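Local coordinates for tRNA nucleotidyl transferase-related protein (Thermotoga maritima, PDB 3H38), which probably adds the CCA sequence to the 3' end of tRNA from CTP and ATP as a magnesium-dependent class II CCA-adding nucleotidyltransferase, at residues 25-29 / 73-77; 262-266 / 352-356. One frame throughout, in Å; residues are numbered along the deposited sequence.

Interaction 1 of 2, residues 25-29 / 73-77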
# COMPACT_ATOMS: atom_id res chain seq x y z
N LEU A 25 -19.32 18.09 -22.32
CA LEU A 25 -19.91 17.15 -23.24
C LEU A 25 -20.66 16.08 -22.55
O LEU A 25 -21.71 15.74 -22.97
CB LEU A 25 -18.82 16.47 -24.01
CG LEU A 25 -18.22 17.20 -25.16
CD1 LEU A 25 -17.99 16.18 -26.24
CD2 LEU A 25 -19.17 18.25 -25.59
N LEU A 26 -20.09 15.53 -21.50
CA LEU A 26 -20.71 14.46 -20.75
C LEU A 26 -22.03 14.94 -20.17
O LEU A 26 -23.03 14.21 -20.20
CB LEU A 26 -19.77 13.93 -19.67
CG LEU A 26 -18.50 13.21 -20.14
CD1 LEU A 26 -17.51 13.04 -19.00
CD2 LEU A 26 -18.81 11.87 -20.76
N GLY A 27 -22.03 16.17 -19.65
CA GLY A 27 -23.23 16.75 -19.09
C GLY A 27 -24.29 16.77 -20.18
O GLY A 27 -25.42 16.34 -19.99
N LYS A 28 -23.87 17.27 -21.33
CA LYS A 28 -24.70 17.40 -22.49
C LYS A 28 -25.27 16.08 -22.96
O LYS A 28 -26.44 16.04 -23.25
CB LYS A 28 -23.94 18.09 -23.61
CG LYS A 28 -24.65 19.24 -24.26
CD LYS A 28 -25.71 18.81 -25.24
CE LYS A 28 -27.07 19.48 -24.97
NZ LYS A 28 -28.13 19.28 -26.00
N PHE A 29 -24.47 15.02 -23.00
CA PHE A 29 -24.97 13.67 -23.28
C PHE A 29 -26.00 13.27 -22.25
O PHE A 29 -26.95 12.56 -22.57
CB PHE A 29 -23.87 12.61 -23.28
CG PHE A 29 -22.78 12.86 -24.27
CD1 PHE A 29 -21.54 12.24 -24.12
CD2 PHE A 29 -22.97 13.72 -25.35
CE1 PHE A 29 -20.53 12.48 -25.04
CE2 PHE A 29 -21.96 13.95 -26.26
CZ PHE A 29 -20.73 13.33 -26.10
N ARG A 73 -20.09 7.05 -29.18
CA ARG A 73 -20.20 7.46 -30.55
C ARG A 73 -19.91 8.89 -30.83
O ARG A 73 -20.11 9.36 -31.93
CB ARG A 73 -21.54 7.12 -31.13
CG ARG A 73 -22.70 7.39 -30.32
CD ARG A 73 -23.86 7.49 -31.22
NE ARG A 73 -25.00 6.78 -30.70
CZ ARG A 73 -26.25 7.22 -30.77
NH1 ARG A 73 -26.51 8.37 -31.35
NH2 ARG A 73 -27.23 6.51 -30.26
N PHE A 74 -19.42 9.60 -29.84
CA PHE A 74 -19.06 11.00 -30.04
C PHE A 74 -17.68 11.19 -29.48
O PHE A 74 -17.00 12.17 -29.78
CB PHE A 74 -20.08 11.92 -29.38
CG PHE A 74 -21.49 11.66 -29.82
CD1 PHE A 74 -22.27 10.71 -29.18
CD2 PHE A 74 -22.03 12.34 -30.90
CE1 PHE A 74 -23.56 10.46 -29.60
CE2 PHE A 74 -23.33 12.08 -31.32
CZ PHE A 74 -24.09 11.14 -30.67
N LEU A 75 -17.26 10.20 -28.69
CA LEU A 75 -15.92 10.16 -28.12
C LEU A 75 -15.27 8.85 -28.51
O LEU A 75 -15.36 7.87 -27.77
CB LEU A 75 -15.99 10.24 -26.60
CG LEU A 75 -16.71 11.44 -26.02
CD1 LEU A 75 -16.63 11.38 -24.50
CD2 LEU A 75 -16.10 12.72 -26.54
N PRO A 76 -14.62 8.82 -29.68
CA PRO A 76 -14.01 7.59 -30.21
C PRO A 76 -13.02 6.97 -29.22
O PRO A 76 -11.97 7.54 -28.94
CB PRO A 76 -13.29 8.08 -31.46
CG PRO A 76 -14.01 9.33 -31.86
CD PRO A 76 -14.40 9.98 -30.57
N GLY A 77 -13.38 5.80 -28.70
CA GLY A 77 -12.53 5.09 -27.77
C GLY A 77 -12.97 3.65 -27.59
O GLY A 77 -13.91 3.19 -28.24
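Phe29 and Phe74 meet ring to ring at an oblique tilt, with centroids 5.4 Å apart and planes at 39°. The Phe29 ring has different neighbours on different sides. Over one face, displaced toward the rim, sits the backbone O of Leu25, which also accepts the helical bond from Phe29 N; at the edge, near the ring plane, lies Leu75 CG, 4.1 Å from Phe29 CE1. The outer end of the ring runs along the root of Phe74, with Phe29 CZ 3.6 Å from Phe74 CB, and the two side chains lie flank to flank, pointing opposite ways. Phe29 CG stands beside its own backbone N and anti to the carbonyl carbon (chi1 -59°), which sends the ring off the helix toward residues 74 and 75. Leu75 spreads its two methyls over neighbouring partners: CD2 touches Leu25 CD1 at 4.0 Å, while CD1 turns to Phe29 CE1 and, more loosely, to Leu26 CD2 at 4.4 Å. The contact is wholly apolar and small, 182 Å² in all. An alanine in place of Phe29 would probably open a gap between helix 17-32 and the pair Phe74 and Leu75, and leave the Phe74 ring without its aromatic partner from that helix. In the nucleotidyltransferase head, residues 73-76 link helix 64-72 to edge strand 77-80 of the mixed sheet, and Phe74 and Leu75, just after helix 64-72, lie against helix 17-32. Phe29 also packs on Phe67 and Ala71 of helix 64-72 and meets Tyr70 edge-to-face, while Leu26 touches Phe67 and, on strand 56-60, Ile56 and Ile58, the strand that carries the magnesium ligand Asp57.

Interaction 2 of 2, residues 262-266 / 352-356; sequences NLFRN and LAYLS
Leu355 O receives the shortest hydrogen bond across this contact, from Arg265 NH2 at 3.2 Å. The donor lies in the carbonyl plane on a lone pair, and the oxygen sits at the guanidinium edge, almost exactly in its plane; the N-H...O angle of 146° makes the bond moderately bent. The arginine chain leaves the helix with CG anti to the backbone N (chi1 178°) and then bends at chi3 (-41°), folding the guanidinium back so that one face lies over Asn262 CA. Its NH2 also forms a salt bridge with Glu360 of helix 357-371. One helical turn along from Asn262, Asn266 crosses Leu352 obliquely, with CB atoms 3.6 Å apart, and its ND2 gives a weak bond to Leu352 O at 3.3 Å. That oxygen also accepts Leu355 N within the type I turn 352-355. Asn262 CB packs 3.1 Å from Ala353 O, with Leu352 O somewhat farther off. At the closest backbone approach, Leu263 CB meets Ala353 CB at 4.0 Å, the small alanine letting the turn lie near helix 254-274. The contact thus joins this helix to the bend between helices 345-352 and 357-371. Its polar part is mainly side chain to backbone: Leu355 O and, weakly, Leu352 O of the turn are met by side-chain donors of the helix, and Glu360 probably offsets the arginine's charge.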
# COMPACT_ATOMS: atom_id res chain seq x y z
N ASN A 262 13.56 2.31 12.11
CA ASN A 262 14.69 1.82 11.33
C ASN A 262 14.25 1.21 10.01
O ASN A 262 14.87 1.43 8.97
CB ASN A 262 15.51 0.76 12.08
CG ASN A 262 16.16 1.31 13.34
OD1 ASN A 262 16.49 0.56 14.26
ND2 ASN A 262 16.33 2.62 13.40
N LEU A 263 13.18 0.41 10.07
CA LEU A 263 12.66 -0.30 8.92
C LEU A 263 12.43 0.67 7.77
O LEU A 263 13.04 0.55 6.72
CB LEU A 263 11.35 -0.99 9.31
CG LEU A 263 10.64 -2.02 8.41
CD1 LEU A 263 9.36 -1.45 7.81
CD2 LEU A 263 11.57 -2.62 7.36
N PHE A 264 11.55 1.65 8.00
CA PHE A 264 11.15 2.57 6.94
C PHE A 264 12.29 3.42 6.43
O PHE A 264 12.45 3.57 5.22
CB PHE A 264 9.95 3.42 7.37
CG PHE A 264 8.64 2.67 7.33
CD1 PHE A 264 7.97 2.32 8.50
CD2 PHE A 264 8.09 2.27 6.09
CE1 PHE A 264 6.76 1.61 8.45
CE2 PHE A 264 6.88 1.55 6.02
CZ PHE A 264 6.21 1.23 7.19
N ARG A 265 13.09 3.95 7.36
CA ARG A 265 14.29 4.71 7.00
C ARG A 265 15.12 3.99 5.96
O ARG A 265 15.62 4.60 5.00
CB ARG A 265 15.18 5.00 8.23
CG ARG A 265 16.48 5.78 7.87
CD ARG A 265 17.67 5.59 8.87
NE ARG A 265 17.19 5.59 10.25
CZ ARG A 265 17.37 4.62 11.14
NH1 ARG A 265 16.82 4.75 12.34
NH2 ARG A 265 18.11 3.55 10.87
N ASN A 266 15.27 2.68 6.14
CA ASN A 266 16.23 1.92 5.38
C ASN A 266 15.63 1.29 4.14
O ASN A 266 16.34 0.80 3.27
CB ASN A 266 16.88 0.87 6.27
CG ASN A 266 17.89 1.48 7.22
OD1 ASN A 266 18.73 2.27 6.81
ND2 ASN A 266 17.80 1.14 8.51
N LEU A 352 17.86 -4.61 8.54
CA LEU A 352 18.08 -3.18 8.75
C LEU A 352 17.17 -2.59 9.83
O LEU A 352 17.48 -1.54 10.40
CB LEU A 352 17.96 -2.41 7.44
CG LEU A 352 19.12 -2.62 6.47
CD1 LEU A 352 18.67 -2.36 5.04
CD2 LEU A 352 20.30 -1.74 6.84
N ALA A 353 16.05 -3.26 10.13
CA ALA A 353 15.16 -2.74 11.16
C ALA A 353 15.81 -2.73 12.55
O ALA A 353 15.38 -2.02 13.44
CB ALA A 353 13.83 -3.49 11.20
N TYR A 354 16.88 -3.50 12.71
CA TYR A 354 17.53 -3.61 14.01
C TYR A 354 18.68 -2.62 14.17
O TYR A 354 19.26 -2.50 15.27
CB TYR A 354 18.10 -5.01 14.19
CG TYR A 354 17.13 -6.03 14.71
CD1 TYR A 354 16.33 -6.77 13.85
CD2 TYR A 354 17.03 -6.28 16.08
CE1 TYR A 354 15.45 -7.73 14.34
CE2 TYR A 354 16.16 -7.22 16.58
CZ TYR A 354 15.37 -7.95 15.71
OH TYR A 354 14.51 -8.90 16.22
N LEU A 355 19.07 -1.93 13.11
CA LEU A 355 20.23 -1.08 13.29
C LEU A 355 20.18 0.39 12.88
O LEU A 355 19.30 0.84 12.12
CB LEU A 355 21.52 -1.76 12.80
CG LEU A 355 21.69 -2.15 11.34
CD1 LEU A 355 21.75 -3.66 11.22
CD2 LEU A 355 20.59 -1.53 10.49
N SER A 356 21.13 1.12 13.44
CA SER A 356 21.35 2.52 13.14
C SER A 356 22.84 2.80 13.30
O SER A 356 23.60 1.90 13.65
CB SER A 356 20.53 3.41 14.08
OG SER A 356 20.55 2.88 15.39

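This chain is the C-terminal, nucleotidyltransferase part of a longer protein, with interaction 1 in its head domain and interaction 2 in the helical part that follows. The two lie on opposite sides of the chain's centre, their own centres 52 Å apart and their nearest atoms about 37 Å apart, without touching. Interaction 1 is the one near the magnesium site: the side chain of Leu26 is about 9 Å from those of Asp57 and Asp99, which bind magnesium in another structure of this protein, although no metal is bound here. Interaction 2 is remote from the known sites. Both seat a connecting loop against a helix, interaction 1 through hydrocarbon alone and interaction 2 with polar bonds added.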